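Local coordinates for protein hydrolase (Burkholderia cenocepacia, PDB 4QKU) that probably hydrolyses fumarylacetoacetate to fumarate and acetoacetate, the final step of phenylalanine and tyrosine breakdown, with the help of divalent metal ions, at residues Cys35-Gln40 with Gly57-Asp62; Asp319-Val324 with Ala416-Gly421. All coordinates share one frame; numbering follows the deposited sequence.

Interaction 1: residues Cys35-Gln40 with Gly57-Asp62; sequences CDFPIQ and GVALGD
The Phe37 ring lies with one face against Ala59, whose CB sits off-centre near the rim, 3.5 Å from CD1, in a CH-pi contact. The ring is held between this methyl and Asp36 CB on the opposite face, and Gly61 O approaches its edge near the ring plane; Trp285 meets it edge-to-face. Backbone fastens the same residue: Gly61 N donates to Phe37 O at 2.8 Å, nearly straight at N-H (167°) but tilted out of the carbonyl plane. Gly61 makes the turn with positive phi, a conformation that favours glycine, and Cys35 SG rests 3.6 Å from Gly61 CA. The same sulphur accepts a bond from Phe37 N, bracing the loop internally. Leu60 points its CB away, yet with CG anti to the backbone N (chi1 -172°), and the second torsion turning the branch back, CD1 lies 3.6 Å from Ile39 CA. A water donates to both Pro38 O and Ala59 O, bridging two backbone carbonyls that could not bond to each other directly. Buried and remote from the annotated sites, this is a loop packed on a strand end in the antiparallel sheet of the fumarylacetoacetase N-terminal region.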
ATOM      1  N   CYS B  35      19.078 -18.133  24.154  1.00 22.04           N
ATOM      2  CA  CYS B  35      19.390 -17.154  23.122  1.00 21.62           C
ATOM      3  C   CYS B  35      18.464 -17.332  21.936  1.00 20.41           C
ATOM      4  O   CYS B  35      18.295 -18.438  21.429  1.00 19.98           O
ATOM      5  CB  CYS B  35      20.850 -17.313  22.665  1.00 22.69           C
ATOM      6  SG  CYS B  35      21.445 -16.044  21.507  1.00 24.11           S
ATOM      7  N   ASP B  36      17.859 -16.236  21.501  1.00 19.63           N
ATOM      8  CA  ASP B  36      17.022 -16.221  20.302  1.00 19.02           C
ATOM      9  C   ASP B  36      17.793 -16.484  19.026  1.00 18.61           C
ATOM     10  O   ASP B  36      17.203 -16.874  18.021  1.00 18.68           O
ATOM     11  CB  ASP B  36      16.337 -14.865  20.173  1.00 19.37           C
ATOM     12  CG  ASP B  36      15.060 -14.758  21.026  1.00 20.11           C
ATOM     13  OD1 ASP B  36      14.655 -15.761  21.684  1.00 20.45           O
ATOM     14  OD2 ASP B  36      14.448 -13.666  21.005  1.00 19.79           O
ATOM     15  N   PHE B  37      19.107 -16.292  19.063  1.00 18.37           N
ATOM     16  CA  PHE B  37      19.901 -16.291  17.864  1.00 18.21           C
ATOM     17  C   PHE B  37      21.007 -17.340  17.878  1.00 18.43           C
ATOM     18  O   PHE B  37      22.175 -16.998  17.687  1.00 18.66           O
ATOM     19  CB  PHE B  37      20.520 -14.902  17.691  1.00 18.52           C
ATOM     20  CG  PHE B  37      19.507 -13.793  17.697  1.00 18.31           C
ATOM     21  CD1 PHE B  37      18.498 -13.754  16.734  1.00 18.03           C
ATOM     22  CD2 PHE B  37      19.539 -12.801  18.680  1.00 18.40           C
ATOM     23  CE1 PHE B  37      17.558 -12.734  16.735  1.00 18.10           C
ATOM     24  CE2 PHE B  37      18.603 -11.779  18.689  1.00 18.23           C
ATOM     25  CZ  PHE B  37      17.608 -11.741  17.709  1.00 18.10           C
ATOM     26  N   PRO B  38      20.640 -18.628  18.072  1.00 18.21           N
ATOM     27  CA  PRO B  38      21.619 -19.691  17.941  1.00 18.12           C
ATOM     28  C   PRO B  38      22.079 -19.845  16.508  1.00 17.62           C
ATOM     29  O   PRO B  38      21.596 -19.144  15.616  1.00 16.88           O
ATOM     30  CB  PRO B  38      20.818 -20.927  18.329  1.00 18.20           C
ATOM     31  CG  PRO B  38      19.469 -20.631  17.798  1.00 17.77           C
ATOM     32  CD  PRO B  38      19.272 -19.186  18.125  1.00 17.69           C
ATOM     33  N   ILE B  39      22.993 -20.774  16.281  1.00 17.86           N
ATOM     34  CA  ILE B  39      23.480 -20.995  14.930  1.00 18.04           C
ATOM     35  C   ILE B  39      22.390 -21.591  14.024  1.00 17.62           C
ATOM     36  O   ILE B  39      22.454 -21.474  12.798  1.00 17.67           O
ATOM     37  CB  ILE B  39      24.788 -21.818  14.920  1.00 18.50           C
ATOM     38  CG1 ILE B  39      25.513 -21.604  13.589  1.00 18.66           C
ATOM     39  CG2 ILE B  39      24.514 -23.287  15.196  1.00 18.96           C
ATOM     40  CD1 ILE B  39      26.980 -21.949  13.647  1.00 19.47           C
ATOM     41  N   GLN B  40      21.374 -22.189  14.641  1.00 17.31           N
ATOM     42  CA  GLN B  40      20.260 -22.793  13.913  1.00 17.05           C
ATOM     43  C   GLN B  40      19.316 -21.772  13.305  1.00 16.77           C
ATOM     44  O   GLN B  40      18.539 -22.113  12.423  1.00 16.89           O
ATOM     45  CB  GLN B  40      19.448 -23.716  14.835  1.00 17.25           C
ATOM     46  CG  GLN B  40      20.118 -25.051  15.192  1.00 17.38           C
ATOM     47  CD  GLN B  40      21.186 -24.932  16.256  1.00 17.48           C
ATOM     48  OE1 GLN B  40      21.345 -23.887  16.885  1.00 16.73           O
ATOM     49  NE2 GLN B  40      21.920 -26.028  16.480  1.00 18.32           N
ATOM     50  N   GLY B  57      22.868  -7.437   7.797  1.00 15.40           N
ATOM     51  CA  GLY B  57      23.512  -8.244   8.845  1.00 15.54           C
ATOM     52  C   GLY B  57      22.716  -9.472   9.247  1.00 15.12           C
ATOM     53  O   GLY B  57      21.556  -9.634   8.864  1.00 15.07           O
ATOM     54  N   VAL B  58      23.370 -10.378   9.965  1.00 15.22           N
ATOM     55  CA  VAL B  58      22.757 -11.629  10.466  1.00 14.64           C
ATOM     56  C   VAL B  58      23.095 -11.762  11.955  1.00 14.85           C
ATOM     57  O   VAL B  58      24.252 -11.587  12.362  1.00 14.58           O
ATOM     58  CB  VAL B  58      23.251 -12.850   9.700  1.00 14.88           C
ATOM     59  CG1 VAL B  58      22.855 -14.155  10.403  1.00 15.22           C
ATOM     60  CG2 VAL B  58      22.714 -12.849   8.286  1.00 14.76           C
ATOM     61  N   ALA B  59      22.066 -12.004  12.761  1.00 14.52           N
ATOM     62  CA  ALA B  59      22.213 -12.103  14.194  1.00 14.74           C
ATOM     63  C   ALA B  59      22.767 -13.459  14.540  1.00 15.20           C
ATOM     64  O   ALA B  59      22.360 -14.465  13.965  1.00 15.52           O
ATOM     65  CB  ALA B  59      20.863 -11.930  14.878  1.00 14.51           C
ATOM     66  N   LEU B  60      23.689 -13.484  15.491  1.00 15.75           N
ATOM     67  CA  LEU B  60      24.223 -14.725  16.021  1.00 16.21           C
ATOM     68  C   LEU B  60      24.698 -14.424  17.442  1.00 17.13           C
ATOM     69  O   LEU B  60      25.556 -13.556  17.649  1.00 16.90           O
ATOM     70  CB  LEU B  60      25.382 -15.221  15.138  1.00 16.15           C
ATOM     71  CG  LEU B  60      25.933 -16.603  15.456  1.00 16.23           C
ATOM     72  CD1 LEU B  60      24.859 -17.679  15.422  1.00 16.18           C
ATOM     73  CD2 LEU B  60      27.053 -16.971  14.505  1.00 16.38           C
ATOM     74  N   GLY B  61      24.161 -15.157  18.420  1.00 18.18           N
ATOM     75  CA  GLY B  61      24.444 -14.872  19.824  1.00 18.75           C
ATOM     76  C   GLY B  61      24.091 -13.419  20.091  1.00 18.89           C
ATOM     77  O   GLY B  61      23.020 -12.955  19.702  1.00 18.32           O
ATOM     78  N   ASP B  62      25.002 -12.696  20.727  1.00 19.89           N
ATOM     79  CA  ASP B  62      24.783 -11.286  21.055  1.00 20.44           C
ATOM     80  C   ASP B  62      25.475 -10.379  20.035  1.00 20.37           C
ATOM     81  O   ASP B  62      25.656  -9.198  20.287  1.00 20.89           O
ATOM     82  CB  ASP B  62      25.261 -10.982  22.498  1.00 21.28           C
ATOM     83  CG  ASP B  62      26.785 -11.079  22.672  1.00 22.51           C
ATOM     84  OD1 ASP B  62      27.524 -11.324  21.692  1.00 23.10           O
ATOM     85  OD2 ASP B  62      27.268 -10.893  23.815  1.00 24.03           O
TER
HETATM   86  O   HOH W   1      20.841 -16.661  14.820  1.00 13.80           O

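Interaction 2: residues Asp319-Val324 with Ala416-Gly421; sequences DIALEV and AGWCQG
Trp418 reaches over Ala321 across an antiparallel strand pair in the mixed sheet of the FAA hydrolase C-terminal region. Its CB leaves the sheet on the face shared with Ala321, Glu323 and Ala416, and CG stands between the backbone N and the carbonyl carbon (chi1 71°), which swings the indole over the neighbouring strand. CD2 and CE3 come close to Ala321 O; CE2 lies 3.8 Å from Ala321 CB, with CZ2 and NE1 next in distance beneath the same methyl, which sits over the six-membered ring in a CH-pi contact. At the far tip, CH2 approaches Glu323 OE1 at the ring edge, the carboxylate turned 52° from the indole plane, while Glu323 OE2 bonds to Ser336 OG. Arg425 adds a cation-pi contact to the indole. Beneath the side chains, two hydrogen-bonded pairs carry the ladder: Trp418 N meets Ala321 O in the carbonyl plane, its reciprocal bond is weak at 129°, and both bonds joining Glu323 and Ala416 are fully formed. Between them Leu322 and Gly417 form a non-hydrogen-bonded pair, and Leu322 CD2 lies 3.9 Å from Gly417 CA. Beyond the paired residues, Cys419 SG lies 3.6 Å from Ile320 CG1.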
ATOM      1  N   ASP B 319       4.914 -23.752  14.762  1.00 19.62           N
ATOM      2  CA  ASP B 319       4.807 -23.816  16.217  1.00 19.75           C
ATOM      3  C   ASP B 319       5.633 -22.676  16.809  1.00 19.23           C
ATOM      4  O   ASP B 319       6.817 -22.825  17.105  1.00 20.88           O
ATOM      5  CB  ASP B 319       5.321 -25.176  16.662  1.00 20.60           C
ATOM      6  CG  ASP B 319       5.171 -25.432  18.147  1.00 21.10           C
ATOM      7  OD1 ASP B 319       4.704 -24.582  18.908  1.00 21.50           O
ATOM      8  OD2 ASP B 319       5.569 -26.541  18.560  1.00 23.23           O
ATOM      9  N   ILE B 320       5.019 -21.518  16.952  1.00 18.36           N
ATOM     10  CA  ILE B 320       5.738 -20.339  17.426  1.00 17.69           C
ATOM     11  C   ILE B 320       5.007 -19.862  18.654  1.00 17.17           C
ATOM     12  O   ILE B 320       3.879 -19.378  18.555  1.00 16.58           O
ATOM     13  CB  ILE B 320       5.747 -19.208  16.392  1.00 17.51           C
ATOM     14  CG1 ILE B 320       6.376 -19.679  15.074  1.00 17.42           C
ATOM     15  CG2 ILE B 320       6.546 -18.027  16.923  1.00 17.95           C
ATOM     16  CD1 ILE B 320       6.250 -18.701  13.933  1.00 16.82           C
ATOM     17  N   ALA B 321       5.636 -20.057  19.814  1.00 17.28           N
ATOM     18  CA  ALA B 321       5.120 -19.514  21.071  1.00 17.10           C
ATOM     19  C   ALA B 321       5.206 -17.981  21.003  1.00 16.28           C
ATOM     20  O   ALA B 321       6.197 -17.433  20.497  1.00 15.69           O
ATOM     21  CB  ALA B 321       5.917 -20.030  22.238  1.00 17.41           C
ATOM     22  N   LEU B 322       4.144 -17.312  21.446  1.00 15.98           N
ATOM     23  CA  LEU B 322       4.068 -15.856  21.350  1.00 16.09           C
ATOM     24  C   LEU B 322       3.679 -15.298  22.690  1.00 16.84           C
ATOM     25  O   LEU B 322       2.878 -15.896  23.399  1.00 17.46           O
ATOM     26  CB  LEU B 322       3.016 -15.420  20.312  1.00 15.42           C
ATOM     27  CG  LEU B 322       3.325 -15.819  18.881  1.00 14.90           C
ATOM     28  CD1 LEU B 322       2.094 -15.719  18.002  1.00 14.71           C
ATOM     29  CD2 LEU B 322       4.457 -14.964  18.339  1.00 14.86           C
ATOM     30  N   GLU B 323       4.220 -14.139  23.016  1.00 17.45           N
ATOM     31  CA  GLU B 323       3.886 -13.471  24.258  1.00 18.50           C
ATOM     32  C   GLU B 323       3.852 -11.964  24.071  1.00 17.74           C
ATOM     33  O   GLU B 323       4.622 -11.379  23.300  1.00 17.01           O
ATOM     34  CB  GLU B 323       4.898 -13.838  25.339  1.00 20.60           C
ATOM     35  CG  GLU B 323       4.610 -13.212  26.700  1.00 22.85           C
ATOM     36  CD  GLU B 323       5.436 -13.797  27.830  1.00 25.16           C
ATOM     37  OE1 GLU B 323       6.577 -14.248  27.573  1.00 26.99           O
ATOM     38  OE2 GLU B 323       4.933 -13.827  28.984  1.00 27.92           O
ATOM     39  N   VAL B 324       2.933 -11.335  24.788  1.00 17.73           N
ATOM     40  CA  VAL B 324       2.878  -9.870  24.861  1.00 17.41           C
ATOM     41  C   VAL B 324       3.093  -9.427  26.301  1.00 17.59           C
ATOM     42  O   VAL B 324       2.496  -9.983  27.225  1.00 17.56           O
ATOM     43  CB  VAL B 324       1.526  -9.316  24.369  1.00 17.20           C
ATOM     44  CG1 VAL B 324       1.544  -7.798  24.392  1.00 17.22           C
ATOM     45  CG2 VAL B 324       1.199  -9.836  22.983  1.00 16.49           C
ATOM     46  N   ALA B 416       7.004 -10.775  21.755  1.00 17.79           N
ATOM     47  CA  ALA B 416       8.115 -11.680  21.633  1.00 18.34           C
ATOM     48  C   ALA B 416       7.598 -12.983  21.036  1.00 18.41           C
ATOM     49  O   ALA B 416       6.442 -13.329  21.193  1.00 18.15           O
ATOM     50  CB  ALA B 416       8.750 -11.935  22.991  1.00 18.71           C
ATOM     51  N   GLY B 417       8.493 -13.728  20.401  1.00 18.38           N
ATOM     52  CA  GLY B 417       8.118 -14.997  19.821  1.00 18.09           C
ATOM     53  C   GLY B 417       9.316 -15.898  19.635  1.00 17.92           C
ATOM     54  O   GLY B 417      10.434 -15.432  19.427  1.00 17.29           O
ATOM     55  N   TRP B 418       9.073 -17.196  19.685  1.00 18.19           N
ATOM     56  CA  TRP B 418      10.165 -18.147  19.583  1.00 19.43           C
ATOM     57  C   TRP B 418       9.661 -19.567  19.393  1.00 19.44           C
ATOM     58  O   TRP B 418       8.532 -19.911  19.791  1.00 19.50           O
ATOM     59  CB  TRP B 418      11.052 -18.095  20.846  1.00 20.45           C
ATOM     60  CG  TRP B 418      10.374 -18.681  22.053  1.00 21.34           C
ATOM     61  CD1 TRP B 418      10.430 -19.980  22.464  1.00 22.11           C
ATOM     62  CD2 TRP B 418       9.509 -18.005  22.969  1.00 21.75           C
ATOM     63  NE1 TRP B 418       9.670 -20.151  23.596  1.00 22.79           N
ATOM     64  CE2 TRP B 418       9.098 -18.955  23.933  1.00 22.71           C
ATOM     65  CE3 TRP B 418       9.069 -16.680  23.095  1.00 21.83           C
ATOM     66  CZ2 TRP B 418       8.247 -18.627  24.990  1.00 23.37           C
ATOM     67  CZ3 TRP B 418       8.203 -16.350  24.146  1.00 22.24           C
ATOM     68  CH2 TRP B 418       7.798 -17.314  25.070  1.00 23.18           C
ATOM     69  N   CYS B 419      10.499 -20.369  18.753  1.00 19.60           N
ATOM     70  CA  CYS B 419      10.216 -21.788  18.518  1.00 20.56           C
ATOM     71  C   CYS B 419      11.108 -22.608  19.402  1.00 21.42           C
ATOM     72  O   CYS B 419      12.313 -22.434  19.385  1.00 21.02           O
ATOM     73  CB  CYS B 419      10.504 -22.151  17.067  1.00 20.31           C
ATOM     74  SG  CYS B 419       9.623 -21.129  15.872  1.00 19.28           S
ATOM     75  N   GLN B 420      10.505 -23.466  20.205  1.00 23.81           N
ATOM     76  CA  GLN B 420      11.238 -24.249  21.207  1.00 26.31           C
ATOM     77  C   GLN B 420      11.773 -25.572  20.642  1.00 26.72           C
ATOM     78  O   GLN B 420      11.007 -26.481  20.400  1.00 25.13           O
ATOM     79  CB  GLN B 420      10.310 -24.544  22.402  1.00 27.72           C
ATOM     80  CG  GLN B 420      11.010 -25.174  23.599  1.00 29.67           C
ATOM     81  CD  GLN B 420      12.216 -24.367  24.036  1.00 30.94           C
ATOM     82  OE1 GLN B 420      12.072 -23.279  24.613  1.00 32.85           O
ATOM     83  NE2 GLN B 420      13.414 -24.869  23.730  1.00 30.69           N
ATOM     84  N   GLY B 421      13.080 -25.648  20.428  1.00 29.04           N
ATOM     85  CA  GLY B 421      13.745 -26.908  20.094  1.00 32.27           C
ATOM     86  C   GLY B 421      14.331 -27.569  21.338  1.00 35.11           C
ATOM     87  O   GLY B 421      14.194 -27.038  22.456  1.00 38.35           O
TER
HETATM   88  O   HOH W   2       7.578 -23.412  20.293  1.00 18.53           O

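Interaction 1 closes before interaction 2 opens, so the two come in series along the chain, and each belongs to a different sheet. The first secures a loop to strand 55-60 in the N-terminal antiparallel sheet; the second pairs strands 317-327 and 412-421 of a C-terminal mixed sheet. Their centres are 15 Å apart and their nearest atoms about 4 Å, without touching. Strand 424-436, which pairs with 412-421, runs by both: Gly427 bonds through its backbone to Asp36, and Arg425 makes a cation-pi contact with Trp418 and a long, weak ion pair with Asp36. The loop at 35-40 therefore lies between the N-terminal sheet and an edge of the C-terminal one, in contact with each.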